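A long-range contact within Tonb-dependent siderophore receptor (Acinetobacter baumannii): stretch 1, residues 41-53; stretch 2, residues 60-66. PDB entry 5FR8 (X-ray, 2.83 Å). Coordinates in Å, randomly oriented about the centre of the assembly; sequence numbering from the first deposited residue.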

ATOM      1  N   VAL A  41      -7.080  13.368   7.748  1.00 67.13           N
ATOM      2  CA  VAL A  41      -6.503  13.761   6.459  1.00 62.73           C
ATOM      3  C   VAL A  41      -5.260  14.627   6.662  1.00 66.55           C
ATOM      4  O   VAL A  41      -5.220  15.507   7.521  1.00 71.71           O
ATOM      5  N   SER A  42      -4.230  14.370   5.876  1.00 65.97           N
ATOM      6  CA  SER A  42      -3.054  15.217   5.891  1.00 67.35           C
ATOM      7  C   SER A  42      -2.532  15.354   4.487  1.00 63.26           C
ATOM      8  O   SER A  42      -2.866  14.576   3.631  1.00 64.27           O
ATOM      9  N   VAL A  43      -1.722  16.369   4.262  1.00 65.52           N
ATOM     10  CA  VAL A  43      -1.361  16.786   2.935  1.00 62.10           C
ATOM     11  C   VAL A  43       0.087  17.199   2.900  1.00 62.61           C
ATOM     12  O   VAL A  43       0.490  18.154   3.564  1.00 69.42           O
ATOM     13  N   ILE A  44       0.865  16.463   2.126  1.00 61.28           N
ATOM     14  CA  ILE A  44       2.271  16.731   1.953  1.00 63.64           C
ATOM     15  C   ILE A  44       2.502  17.494   0.664  1.00 67.10           C
ATOM     16  O   ILE A  44       1.903  17.191  -0.378  1.00 74.48           O
ATOM     17  N   THR A  45       3.408  18.456   0.718  1.00 67.25           N
ATOM     18  CA  THR A  45       3.715  19.263  -0.441  1.00 69.94           C
ATOM     19  C   THR A  45       5.067  18.894  -1.080  1.00 73.56           C
ATOM     20  O   THR A  45       5.872  18.145  -0.493  1.00 64.09           O
ATOM     21  N   LYS A  46       5.301  19.438  -2.280  1.00 76.36           N
ATOM     22  CA  LYS A  46       6.606  19.343  -2.958  1.00 81.88           C
ATOM     23  C   LYS A  46       7.713  19.944  -2.086  1.00 78.73           C
ATOM     24  O   LYS A  46       8.832  19.437  -2.047  1.00 72.78           O
ATOM     25  N   GLU A  47       7.371  21.038  -1.405  1.00 78.99           N
ATOM     26  CA  GLU A  47       8.265  21.726  -0.474  1.00 78.39           C
ATOM     27  C   GLU A  47       8.742  20.807   0.682  1.00 79.17           C
ATOM     28  O   GLU A  47       9.943  20.707   0.955  1.00 83.61           O
ATOM     29  N   ASP A  48       7.811  20.135   1.352  1.00 73.07           N
ATOM     30  CA  ASP A  48       8.177  19.176   2.397  1.00 70.62           C
ATOM     31  C   ASP A  48       9.150  18.139   1.815  1.00 71.82           C
ATOM     32  O   ASP A  48      10.250  17.929   2.333  1.00 74.19           O
ATOM     33  N   LEU A  49       8.744  17.516   0.713  1.00 71.38           N
ATOM     34  CA  LEU A  49       9.547  16.484   0.061  1.00 72.01           C
ATOM     35  C   LEU A  49      10.962  16.926  -0.249  1.00 72.39           C
ATOM     36  O   LEU A  49      11.877  16.107  -0.240  1.00 66.70           O
ATOM     37  N   GLU A  50      11.135  18.212  -0.544  1.00 73.93           N
ATOM     38  CA  GLU A  50      12.451  18.717  -0.878  1.00 80.98           C
ATOM     39  C   GLU A  50      13.304  18.837   0.395  1.00 88.00           C
ATOM     40  O   GLU A  50      14.515  18.597   0.366  1.00 93.07           O
ATOM     41  N   LYS A  51      12.670  19.167   1.517  1.00 87.44           N
ATOM     42  CA  LYS A  51      13.403  19.404   2.753  1.00 85.43           C
ATOM     43  C   LYS A  51      13.852  18.119   3.431  1.00 83.56           C
ATOM     44  O   LYS A  51      14.740  18.135   4.280  1.00 78.18           O
ATOM     45  N   LEU A  52      13.259  17.002   3.029  1.00 80.58           N
ATOM     46  CA  LEU A  52      13.586  15.718   3.633  1.00 77.67           C
ATOM     47  C   LEU A  52      13.553  14.602   2.587  1.00 71.18           C
ATOM     48  O   LEU A  52      12.653  13.746   2.623  1.00 65.39           O
ATOM     49  N   PRO A  53      14.547  14.605   1.671  1.00 70.49           N
ATOM     50  CA  PRO A  53      14.656  13.738   0.490  1.00 72.01           C
ATOM     51  C   PRO A  53      14.340  12.291   0.780  1.00 70.95           C
ATOM     52  O   PRO A  53      14.753  11.755   1.789  1.00 81.96           O
ATOM     53  N   ASP A  60       8.553   6.221   2.662  1.00 62.43           N
ATOM     54  CA  ASP A  60       9.511   6.665   3.665  1.00 59.44           C
ATOM     55  C   ASP A  60       9.227   8.048   4.166  1.00 55.73           C
ATOM     56  O   ASP A  60       9.685   8.418   5.229  1.00 64.31           O
ATOM     57  N   TYR A  61       8.461   8.817   3.425  1.00 52.56           N
ATOM     58  CA  TYR A  61       7.955  10.073   3.958  1.00 51.77           C
ATOM     59  C   TYR A  61       6.467   9.947   4.349  1.00 52.00           C
ATOM     60  O   TYR A  61       6.017  10.525   5.333  1.00 53.46           O
ATOM     61  N   VAL A  62       5.699   9.170   3.604  1.00 51.19           N
ATOM     62  CA  VAL A  62       4.295   9.020   3.928  1.00 53.75           C
ATOM     63  C   VAL A  62       4.116   8.398   5.320  1.00 54.51           C
ATOM     64  O   VAL A  62       3.104   8.559   5.965  1.00 54.00           O
ATOM     65  N   ARG A  63       5.103   7.652   5.762  1.00 58.16           N
ATOM     66  CA  ARG A  63       4.977   6.900   6.992  1.00 58.19           C
ATOM     67  C   ARG A  63       4.971   7.827   8.185  1.00 61.22           C
ATOM     68  O   ARG A  63       4.541   7.446   9.278  1.00 66.19           O
ATOM     69  N   ARG A  64       5.470   9.035   7.989  1.00 61.80           N
ATOM     70  CA  ARG A  64       5.580   9.986   9.084  1.00 69.08           C
ATOM     71  C   ARG A  64       4.268  10.697   9.469  1.00 71.36           C
ATOM     72  O   ARG A  64       4.267  11.483  10.425  1.00 75.25           O
ATOM     73  N   MET A  65       3.168  10.432   8.752  1.00 63.18           N
ATOM     74  CA  MET A  65       1.870  11.026   9.094  1.00 61.42           C
ATOM     75  C   MET A  65       1.172  10.315  10.262  1.00 61.51           C
ATOM     76  O   MET A  65       1.445   9.162  10.552  1.00 63.71           O
ATOM     77  N   PRO A  66       0.290  11.019  10.974  1.00 65.48           N
ATOM     78  CA  PRO A  66      -0.509  10.353  11.982  1.00 61.73           C
ATOM     79  C   PRO A  66      -1.203   9.126  11.419  1.00 59.19           C
ATOM     80  O   PRO A  66      -1.624   9.122  10.260  1.00 54.10           O
TER

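Tyr61 is the hub of the contact: its CA-to-CB bond points toward stretch 1 (chi1 t), and the residue as a whole loses more area to the contact than any other. Leu49 (m, t) leaves its backbone sideways, yet its end reaches over one face of the ring, with Leu49 CD2 4.2 Å from the centroid of the Tyr61 ring in a CH-pi contact. Two more neighbours lie at the ring edge: Ile44 (m, t), whose CD1 is 3.7 Å from Tyr61 CD1, and the backbone of Leu52, whose O is 3.7 Å from Tyr61 CD2. Ile44 CD1 also sits 4.0 Å from Met65 SD. Met65, m at all three chi angles, curls on from there, so that its CE meets Ser42 CB at 3.3 Å, a close approach; Ser42 OG is hydrogen-bonded elsewhere in the structure. Leu52 (t, p) points in as well, its CB 3.7 Å from Tyr61 CE2, and its CD2 lies over one face of the Arg64 guanidinium, 3.3 Å from Arg64 NH1. At the polar edge, Tyr61 OH comes within 3.1 Å of Asp48 CB, but no hydrogen bond crosses between the stretches. Asp48 (m) instead serves its own stretch: its N donates to Thr45 OG1 (3.1 Å), capping the helix, while Thr45 N returns a weak bond to Asp48 OD2 (3.3 Å).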

ATOM      1  CB  VAL A  41      -7.532  14.521   5.590  1.00 66.84           C
ATOM      2  CG1 VAL A  41      -6.864  15.187   4.389  1.00 65.96           C
ATOM      3  CG2 VAL A  41      -8.646  13.572   5.137  1.00 66.91           C
ATOM      4  CB  SER A  42      -1.999  14.634   6.801  1.00 73.07           C
ATOM      5  OG  SER A  42      -2.291  13.281   7.083  1.00 73.27           O
ATOM      6  CB  VAL A  43      -2.211  17.983   2.517  1.00 68.61           C
ATOM      7  CG1 VAL A  43      -1.744  18.555   1.181  1.00 72.51           C
ATOM      8  CG2 VAL A  43      -3.668  17.565   2.434  1.00 75.66           C
ATOM      9  CB  ILE A  44       3.050  15.422   1.859  1.00 65.21           C
ATOM     10  CG1 ILE A  44       2.911  14.638   3.172  1.00 70.18           C
ATOM     11  CG2 ILE A  44       4.502  15.704   1.534  1.00 65.09           C
ATOM     12  CD1 ILE A  44       3.179  13.151   3.031  1.00 73.57           C
ATOM     13  CB  THR A  45       3.740  20.737  -0.031  1.00 69.97           C
ATOM     14  OG1 THR A  45       4.887  20.973   0.789  1.00 68.74           O
ATOM     15  CG2 THR A  45       2.439  21.110   0.715  1.00 65.33           C
ATOM     16  CB  LYS A  46       6.563  20.088  -4.307  1.00 94.27           C
ATOM     17  CG  LYS A  46       7.908  20.194  -5.029  1.00101.14           C
ATOM     18  CD  LYS A  46       8.011  21.452  -5.882  1.00103.62           C
ATOM     19  CE  LYS A  46       9.374  21.566  -6.564  1.00101.57           C
ATOM     20  NZ  LYS A  46       9.303  22.257  -7.892  1.00104.32           N
ATOM     21  CB  GLU A  47       7.579  22.983   0.078  1.00 79.04           C
ATOM     22  CG  GLU A  47       7.564  24.202  -0.854  1.00 81.63           C
ATOM     23  CD  GLU A  47       6.632  24.075  -2.068  1.00 81.88           C
ATOM     24  OE1 GLU A  47       5.684  23.252  -2.035  1.00 81.16           O
ATOM     25  OE2 GLU A  47       6.853  24.803  -3.070  1.00 77.32           O
ATOM     26  CB  ASP A  48       6.926  18.478   2.963  1.00 65.30           C
ATOM     27  CG  ASP A  48       5.914  19.464   3.558  1.00 65.82           C
ATOM     28  OD1 ASP A  48       6.296  20.622   3.888  1.00 66.49           O
ATOM     29  OD2 ASP A  48       4.725  19.082   3.702  1.00 61.44           O
ATOM     30  CB  LEU A  49       8.870  16.012  -1.232  1.00 71.15           C
ATOM     31  CG  LEU A  49       7.712  15.039  -0.983  1.00 69.54           C
ATOM     32  CD1 LEU A  49       7.043  14.616  -2.297  1.00 67.72           C
ATOM     33  CD2 LEU A  49       8.209  13.829  -0.197  1.00 65.91           C
ATOM     34  CB  GLU A  50      12.341  20.051  -1.620  1.00 83.80           C
ATOM     35  CG  GLU A  50      13.662  20.605  -2.155  1.00 90.38           C
ATOM     36  CD  GLU A  50      14.183  21.803  -1.361  1.00 98.55           C
ATOM     37  OE1 GLU A  50      13.680  22.084  -0.242  1.00 97.62           O
ATOM     38  OE2 GLU A  50      15.106  22.477  -1.870  1.00108.26           O
ATOM     39  CB  LYS A  51      12.570  20.242   3.705  1.00 85.28           C
ATOM     40  CG  LYS A  51      12.820  21.706   3.485  1.00 91.60           C
ATOM     41  CD  LYS A  51      11.699  22.573   4.001  1.00 98.41           C
ATOM     42  CE  LYS A  51      11.948  23.993   3.535  1.00108.59           C
ATOM     43  NZ  LYS A  51      11.116  24.985   4.270  1.00114.74           N
ATOM     44  CB  LEU A  52      12.603  15.427   4.773  1.00 76.09           C
ATOM     45  CG  LEU A  52      12.867  14.203   5.652  1.00 72.98           C
ATOM     46  CD1 LEU A  52      14.340  14.051   6.008  1.00 74.16           C
ATOM     47  CD2 LEU A  52      12.000  14.326   6.890  1.00 73.98           C
ATOM     48  CB  PRO A  53      16.131  13.863   0.092  1.00 75.55           C
ATOM     49  CG  PRO A  53      16.549  15.198   0.588  1.00 76.18           C
ATOM     50  CD  PRO A  53      15.688  15.529   1.779  1.00 74.69           C
ATOM     51  CB  ASP A  60      10.944   6.545   3.151  1.00 63.38           C
ATOM     52  CG  ASP A  60      11.571   5.208   3.517  1.00 71.50           C
ATOM     53  OD1 ASP A  60      11.475   4.844   4.719  1.00 75.83           O
ATOM     54  OD2 ASP A  60      12.145   4.525   2.632  1.00 73.34           O
ATOM     55  CB  TYR A  61       8.162  11.186   2.943  1.00 52.68           C
ATOM     56  CG  TYR A  61       8.059  12.556   3.520  1.00 53.35           C
ATOM     57  CD1 TYR A  61       6.831  13.086   3.863  1.00 54.83           C
ATOM     58  CD2 TYR A  61       9.181  13.335   3.709  1.00 55.11           C
ATOM     59  CE1 TYR A  61       6.722  14.356   4.396  1.00 55.86           C
ATOM     60  CE2 TYR A  61       9.074  14.610   4.223  1.00 57.14           C
ATOM     61  CZ  TYR A  61       7.843  15.112   4.562  1.00 57.47           C
ATOM     62  OH  TYR A  61       7.725  16.374   5.092  1.00 63.29           O
ATOM     63  CB  VAL A  62       3.569   8.152   2.878  1.00 54.77           C
ATOM     64  CG1 VAL A  62       2.175   7.798   3.351  1.00 56.36           C
ATOM     65  CG2 VAL A  62       3.497   8.874   1.532  1.00 56.88           C
ATOM     66  CB  ARG A  63       6.131   5.890   7.108  1.00 58.95           C
ATOM     67  CG  ARG A  63       7.492   6.537   7.301  1.00 62.13           C
ATOM     68  CD  ARG A  63       8.537   5.524   7.721  1.00 63.35           C
ATOM     69  NE  ARG A  63       8.067   4.766   8.869  1.00 61.65           N
ATOM     70  CZ  ARG A  63       8.781   3.819   9.462  1.00 65.82           C
ATOM     71  NH1 ARG A  63       9.994   3.527   9.021  1.00 68.28           N
ATOM     72  NH2 ARG A  63       8.282   3.171  10.501  1.00 69.12           N
ATOM     73  CB  ARG A  64       6.647  11.028   8.748  1.00 73.21           C
ATOM     74  CG  ARG A  64       8.043  10.460   8.640  1.00 76.08           C
ATOM     75  CD  ARG A  64       9.082  11.457   9.141  1.00 89.18           C
ATOM     76  NE  ARG A  64      10.444  10.990   8.876  1.00 98.22           N
ATOM     77  CZ  ARG A  64      11.017  10.994   7.668  1.00 94.06           C
ATOM     78  NH1 ARG A  64      10.350  11.447   6.607  1.00 92.14           N
ATOM     79  NH2 ARG A  64      12.260  10.549   7.511  1.00 89.60           N
ATOM     80  CB  MET A  65       0.945  11.023   7.880  1.00 63.29           C
ATOM     81  CG  MET A  65       1.481  11.715   6.618  1.00 62.61           C
ATOM     82  SD  MET A  65       2.446  13.227   6.923  1.00 68.32           S
ATOM     83  CE  MET A  65       1.199  14.326   7.535  1.00 74.30           C
ATOM     84  CB  PRO A  66      -1.548  11.418  12.349  1.00 62.19           C
ATOM     85  CG  PRO A  66      -0.804  12.704  12.208  1.00 64.24           C
ATOM     86  CD  PRO A  66       0.145  12.486  11.051  1.00 70.80           C
TER